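Local coordinates for subclass B1 metallo-beta-lactamase (Myroides odoratimimus, PDB 6T5L), which probably hydrolyses beta-lactam antibiotics, carbapenems among them, with zinc ions bound at the edge of its alpha-beta/beta-alpha fold, at residues I182-A187 and H221-G226; K215-G220 and E228-T233. All coordinates share one frame; numbering follows the deposited sequence.

Interaction 1: residues I182-A187 and H221-G226; sequences IKEIDA and HGKWGG. With ZN (zinc ion), chain D.
Glu184 reaches across to the backbone of Gly222 and Lys223, and its carboxylate takes the direct hydrogen bond of this contact: Lys223 N donates to Glu184 OE2 at 2.8 Å. The bond is nearly straight, 174° at the hydrogen, yet the N-H comes down on OE2 from above the carboxylate plane, 55° out of it. Glu184 CG lies between the backbone N and the carbonyl carbon (chi1 80°), and from there the extended chain carries the carboxylate close over the backbone of Gly222, whose CA is 3.4 Å from Glu184 OE2.

Three waters extend the link. One joins Ile182 O to His221 N, a second runs from His221 O to Glu184 N, and a third accepts from Ile185 N and donates to Lys223 O, the water oxygen lying 2.9 Å from Lys223 O. The segments lie in the loops that follow strands 175-179 and 216-219 of the metallo-beta-lactamase fold; the second begins with a zinc ligand, and the first comes soon after the ligand Cys180. His221 NE2 binds zinc at 2.1 Å, a site completed by Asp100, Cys180 and a water. The other ring nitrogen, His221 ND1, is hydrogen-bonded to Ala50 O, so the imidazole is held at both nitrogens. Farther out, Glu184 to Ala187 form a type II beta turn closed by Ala187 N on Glu184 O, and Asn52 ND2 holds Gly222 O.

Interaction 2: residues K215-G220 and E228-T233; sequences KIVIPG and ELFDYT
Apolar packing of a strand against a helix makes this buried contact: strand 216-219, at one border of the five-stranded sheet, lies beneath the start of helix 228-237. The short axes approach to 9.3 Å and their N-to-C directions differ by 46°, so the helix runs aslant over the strand. Val217 is the centre of the contact, its two methyls reaching the outer carbons of the Phe230 ring. Val217 CG1, anti to the backbone N (chi1 175°), approaches Phe230 CE1 to 3.6 Å, while Val217 CG2 meets Phe230 CZ at 3.8 Å; the two side chains meet at a slant. The same CG1 lies 4.1 Å from Leu229 CB.

Two residues along the strand, Pro219 also points at the helix, and its CG and CD both touch one branch of Leu229, with Pro219 CG 3.9 Å from Leu229 CD2. That methyl also lies against Val217 O. Within the helix, Leu229 O is gripped twice, by Thr233 N and by Thr233 OG1, which reach it from opposite faces of its carbonyl plane; the OG1 bond is 2.9 Å from Thr233 OG1 to Leu229 O. Helix 200-210 adds Val207 and Lys208 against Phe230. The alternating residues Ile216 and Ile218 face the other way, Ile218 onto Met54 of strand 49-58. A sheet layered between a helix on one side and a second sheet on the other is characteristic of the alpha-beta/beta-alpha sandwich of metallo-beta-lactamases.

Interaction 1 is a surface contact of two loops, built from a carboxylate, backbone groups and bridging waters, with one end of 221-226 at the zinc, whereas interaction 2 is buried and wholly apolar across its segments. Both draw on one piece of chain: 215-220 runs straight into 221-226, and 228-233 follows shortly after, so the strand, zinc loop and helix succeed one another. They also touch directly. Gly225 O and Val217 N are 2.8 Å apart, a probable hydrogen bond, and Lys183 N probably bonds Thr233 OG1. Ile185 packs on Leu229 and Tyr232, extending the helix packing to the loop. Polar bonding thus dominates between the loops and hydrocarbon packing between strand and helix.

Interaction 1: residues I182-A187 and H221-G226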
loop_
_atom_site.group_PDB
_atom_site.type_symbol
_atom_site.label_atom_id
_atom_site.label_comp_id
_atom_site.label_asym_id
_atom_site.label_seq_id
_atom_site.Cartn_x
_atom_site.Cartn_y
_atom_site.Cartn_z
ATOM N N ILE A 182 9.130 1.814 3.426
ATOM C CA ILE A 182 9.294 1.681 4.871
ATOM C C ILE A 182 9.543 0.217 5.192
ATOM O O ILE A 182 8.757 -0.651 4.793
ATOM C CB ILE A 182 8.056 2.188 5.644
ATOM C CG1 ILE A 182 7.849 3.670 5.403
ATOM C CG2 ILE A 182 8.201 1.956 7.155
ATOM C CD1 ILE A 182 9.156 4.555 5.607
ATOM N N LYS A 183 10.600 -0.046 5.950
ATOM C CA LYS A 183 10.946 -1.388 6.377
ATOM C C LYS A 183 10.355 -1.644 7.766
ATOM O O LYS A 183 10.069 -0.713 8.521
ATOM C CB LYS A 183 12.481 -1.581 6.444
ATOM C CG LYS A 183 13.281 -1.412 5.136
ATOM C CD LYS A 183 12.741 -2.262 3.970
ATOM C CE LYS A 183 13.803 -2.490 2.931
ATOM N NZ LYS A 183 13.247 -3.017 1.706
ATOM N N GLU A 184 10.191 -2.921 8.087
ATOM C CA GLU A 184 9.895 -3.415 9.412
ATOM C C GLU A 184 11.184 -3.406 10.226
ATOM O O GLU A 184 12.304 -3.297 9.680
ATOM C CB GLU A 184 9.275 -4.828 9.325
ATOM C CG GLU A 184 10.311 -5.931 9.112
ATOM C CD GLU A 184 9.784 -7.370 9.329
ATOM O OE1 GLU A 184 10.296 -8.252 8.607
ATOM O OE2 GLU A 184 8.919 -7.627 10.215
ATOM N N ILE A 185 11.020 -3.473 11.543
ATOM C CA ILE A 185 12.177 -3.481 12.435
ATOM C C ILE A 185 13.090 -4.652 12.093
ATOM O O ILE A 185 12.646 -5.787 11.896
ATOM C CB ILE A 185 11.716 -3.518 13.897
ATOM C CG1 ILE A 185 10.848 -2.305 14.163
ATOM C CG2 ILE A 185 12.936 -3.490 14.878
ATOM C CD1 ILE A 185 11.638 -0.950 14.151
ATOM N N ASP A 186 14.375 -4.355 11.959
ATOM C CA ASP A 186 15.450 -5.315 11.720
ATOM C C ASP A 186 15.411 -5.955 10.330
ATOM O O ASP A 186 16.188 -6.875 10.059
ATOM C CB ASP A 186 15.476 -6.400 12.811
ATOM C CG ASP A 186 15.935 -5.845 14.162
ATOM O OD1 ASP A 186 16.796 -4.926 14.159
ATOM O OD2 ASP A 186 15.411 -6.271 15.219
ATOM N N ALA A 187 14.580 -5.465 9.424
ATOM C CA ALA A 187 14.665 -5.886 8.032
ATOM C C ALA A 187 16.074 -5.735 7.436
ATOM O O ALA A 187 16.902 -4.927 7.869
ATOM C CB ALA A 187 13.731 -5.055 7.153
ATOM N N HIS A 221 6.535 -4.951 3.687
ATOM C CA HIS A 221 6.698 -6.349 4.055
ATOM C C HIS A 221 6.947 -6.444 5.555
ATOM O O HIS A 221 7.716 -5.646 6.089
ATOM C CB HIS A 221 7.868 -6.954 3.260
ATOM C CG HIS A 221 7.804 -6.651 1.795
ATOM N ND1 HIS A 221 7.263 -7.526 0.877
ATOM C CD2 HIS A 221 8.189 -5.562 1.092
ATOM C CE1 HIS A 221 7.331 -6.995 -0.328
ATOM N NE2 HIS A 221 7.893 -5.805 -0.226
ATOM N N GLY A 222 6.381 -7.456 6.205
ATOM C CA GLY A 222 6.722 -7.736 7.605
ATOM C C GLY A 222 5.788 -7.041 8.587
ATOM O O GLY A 222 4.658 -6.611 8.256
ATOM N N LYS A 223 6.267 -6.947 9.828
ATOM C CA LYS A 223 5.424 -6.585 10.963
ATOM C C LYS A 223 5.195 -5.076 10.991
ATOM O O LYS A 223 6.137 -4.291 10.859
ATOM C CB LYS A 223 6.053 -7.045 12.283
ATOM C CG LYS A 223 5.877 -8.511 12.541
ATOM C CD LYS A 223 4.650 -8.819 13.453
ATOM C CE LYS A 223 3.261 -8.566 12.774
ATOM N NZ LYS A 223 2.112 -8.582 13.759
ATOM N N TRP A 224 3.951 -4.667 11.121
ATOM C CA TRP A 224 3.679 -3.245 11.346
ATOM C C TRP A 224 4.014 -2.850 12.798
ATOM O O TRP A 224 4.174 -3.694 13.673
ATOM C CB TRP A 224 2.201 -2.909 11.077
ATOM C CG TRP A 224 1.239 -3.552 11.986
ATOM C CD1 TRP A 224 0.715 -4.817 11.877
ATOM C CD2 TRP A 224 0.662 -2.990 13.178
ATOM N NE1 TRP A 224 -0.146 -5.075 12.925
ATOM C CE2 TRP A 224 -0.205 -3.969 13.730
ATOM C CE3 TRP A 224 0.775 -1.758 13.818
ATOM C CZ2 TRP A 224 -0.946 -3.749 14.910
ATOM C CZ3 TRP A 224 0.030 -1.531 14.988
ATOM C CH2 TRP A 224 -0.817 -2.525 15.522
ATOM N N GLY A 225 4.104 -1.537 13.020
ATOM C CA GLY A 225 4.283 -0.960 14.339
ATOM C C GLY A 225 4.078 0.537 14.324
ATOM O O GLY A 225 3.159 1.025 13.672
ATOM N N GLY A 226 4.916 1.276 15.062
ATOM C CA GLY A 226 4.828 2.722 15.167
ATOM C C GLY A 226 5.880 3.468 14.369
ATOM O O GLY A 226 6.472 2.952 13.402
HETATM ZN ZN ZN D . 7.834 -4.448 -1.829
HETATM O O HOH W 1 8.954 -3.076 3.602
HETATM O O HOH W 2 10.045 -4.504 5.497
HETATM O O HOH W 3 8.390 -4.171 12.614
HETATM O O HOH W 4 10.005 -4.273 -1.054
#

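Interaction 2: residues K215-G220 and E228-T233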
loop_
_atom_site.group_PDB
_atom_site.type_symbol
_atom_site.label_atom_id
_atom_site.label_comp_id
_atom_site.label_asym_id
_atom_site.label_seq_id
_atom_site.Cartn_x
_atom_site.Cartn_y
_atom_site.Cartn_z
ATOM N N LYS A 215 0.516 6.473 14.887
ATOM C CA LYS A 215 0.387 5.327 15.781
ATOM C C LYS A 215 0.367 4.003 15.015
ATOM O O LYS A 215 0.619 2.955 15.611
ATOM C CB LYS A 215 -0.893 5.459 16.612
ATOM C CG LYS A 215 -0.874 6.658 17.581
ATOM N N ILE A 216 0.057 4.018 13.730
ATOM C CA ILE A 216 -0.024 2.790 12.954
ATOM C C ILE A 216 0.796 3.046 11.707
ATOM O O ILE A 216 0.508 3.989 10.965
ATOM C CB ILE A 216 -1.469 2.409 12.587
ATOM C CG1 ILE A 216 -2.251 1.945 13.833
ATOM C CG2 ILE A 216 -1.476 1.288 11.557
ATOM C CD1 ILE A 216 -3.694 1.792 13.584
ATOM N N VAL A 217 1.828 2.242 11.498
ATOM C CA VAL A 217 2.687 2.374 10.336
ATOM C C VAL A 217 2.831 0.989 9.728
ATOM O O VAL A 217 3.329 0.072 10.392
ATOM C CB VAL A 217 4.061 2.958 10.718
ATOM C CG1 VAL A 217 4.988 2.972 9.493
ATOM C CG2 VAL A 217 3.906 4.368 11.341
ATOM N N ILE A 218 2.388 0.829 8.489
ATOM C CA ILE A 218 2.383 -0.498 7.870
ATOM C C ILE A 218 3.476 -0.514 6.805
ATOM O O ILE A 218 3.398 0.248 5.838
ATOM C CB ILE A 218 1.017 -0.856 7.272
ATOM C CG1 ILE A 218 -0.023 -0.943 8.389
ATOM C CG2 ILE A 218 1.149 -2.156 6.487
ATOM C CD1 ILE A 218 -1.469 -0.859 7.828
ATOM N N PRO A 219 4.514 -1.308 6.974
ATOM C CA PRO A 219 5.542 -1.421 5.946
ATOM C C PRO A 219 5.065 -2.331 4.818
ATOM O O PRO A 219 4.095 -3.078 4.966
ATOM C CB PRO A 219 6.694 -2.090 6.690
ATOM C CG PRO A 219 5.950 -3.056 7.678
ATOM C CD PRO A 219 4.642 -2.371 8.005
ATOM N N GLY A 220 5.823 -2.327 3.711
ATOM C CA GLY A 220 5.436 -3.120 2.538
ATOM C C GLY A 220 5.611 -4.595 2.793
ATOM O O GLY A 220 4.900 -5.426 2.219
ATOM N N GLU A 228 8.752 4.168 15.019
ATOM C CA GLU A 228 10.065 3.547 15.053
ATOM C C GLU A 228 10.393 2.802 13.752
ATOM O O GLU A 228 11.567 2.519 13.480
ATOM C CB GLU A 228 10.132 2.644 16.301
ATOM C CG GLU A 228 9.315 1.341 16.260
ATOM C CD GLU A 228 7.804 1.449 16.649
ATOM O OE1 GLU A 228 7.253 2.579 16.864
ATOM O OE2 GLU A 228 7.180 0.345 16.709
ATOM N N LEU A 229 9.403 2.494 12.933
ATOM C CA LEU A 229 9.726 1.928 11.629
ATOM C C LEU A 229 10.358 2.991 10.756
ATOM O O LEU A 229 11.336 2.710 10.065
ATOM C CB LEU A 229 8.496 1.341 10.948
ATOM C CG LEU A 229 8.251 -0.103 11.375
ATOM C CD1 LEU A 229 7.886 -0.278 12.877
ATOM C CD2 LEU A 229 7.142 -0.673 10.489
ATOM N N PHE A 230 9.843 4.229 10.826
ATOM C CA PHE A 230 10.501 5.360 10.180
ATOM C C PHE A 230 11.965 5.455 10.627
ATOM O O PHE A 230 12.892 5.498 9.809
ATOM C CB PHE A 230 9.801 6.664 10.553
ATOM C CG PHE A 230 8.352 6.782 10.137
ATOM C CD1 PHE A 230 7.795 5.972 9.131
ATOM C CD2 PHE A 230 7.550 7.748 10.733
ATOM C CE1 PHE A 230 6.489 6.133 8.740
ATOM C CE2 PHE A 230 6.235 7.895 10.352
ATOM C CZ PHE A 230 5.716 7.085 9.326
ATOM N N ASP A 231 12.177 5.507 11.948
ATOM C CA ASP A 231 13.516 5.705 12.481
ATOM C C ASP A 231 14.440 4.602 12.016
ATOM O O ASP A 231 15.574 4.854 11.593
ATOM C CB ASP A 231 13.508 5.716 14.017
ATOM C CG ASP A 231 12.896 6.953 14.600
ATOM O OD1 ASP A 231 12.977 8.012 13.954
ATOM O OD2 ASP A 231 12.385 6.867 15.740
ATOM N N TYR A 232 13.977 3.357 12.116
ATOM C CA TYR A 232 14.817 2.241 11.729
ATOM C C TYR A 232 15.157 2.304 10.227
ATOM O O TYR A 232 16.297 2.061 9.833
ATOM C CB TYR A 232 14.127 0.930 12.127
ATOM C CG TYR A 232 14.897 -0.239 11.601
ATOM C CD1 TYR A 232 15.964 -0.813 12.354
ATOM C CD2 TYR A 232 14.633 -0.720 10.325
ATOM C CE1 TYR A 232 16.723 -1.874 11.810
ATOM C CE2 TYR A 232 15.395 -1.763 9.773
ATOM C CZ TYR A 232 16.408 -2.343 10.505
ATOM O OH TYR A 232 17.071 -3.379 9.904
ATOM N N THR A 233 14.203 2.709 9.382
ATOM C CA THR A 233 14.462 2.792 7.938
ATOM C C THR A 233 15.409 3.944 7.610
ATOM O O THR A 233 16.295 3.804 6.762
ATOM C CB THR A 233 13.121 2.918 7.180
ATOM O OG1 THR A 233 12.274 1.777 7.463
ATOM C CG2 THR A 233 13.304 2.996 5.677
#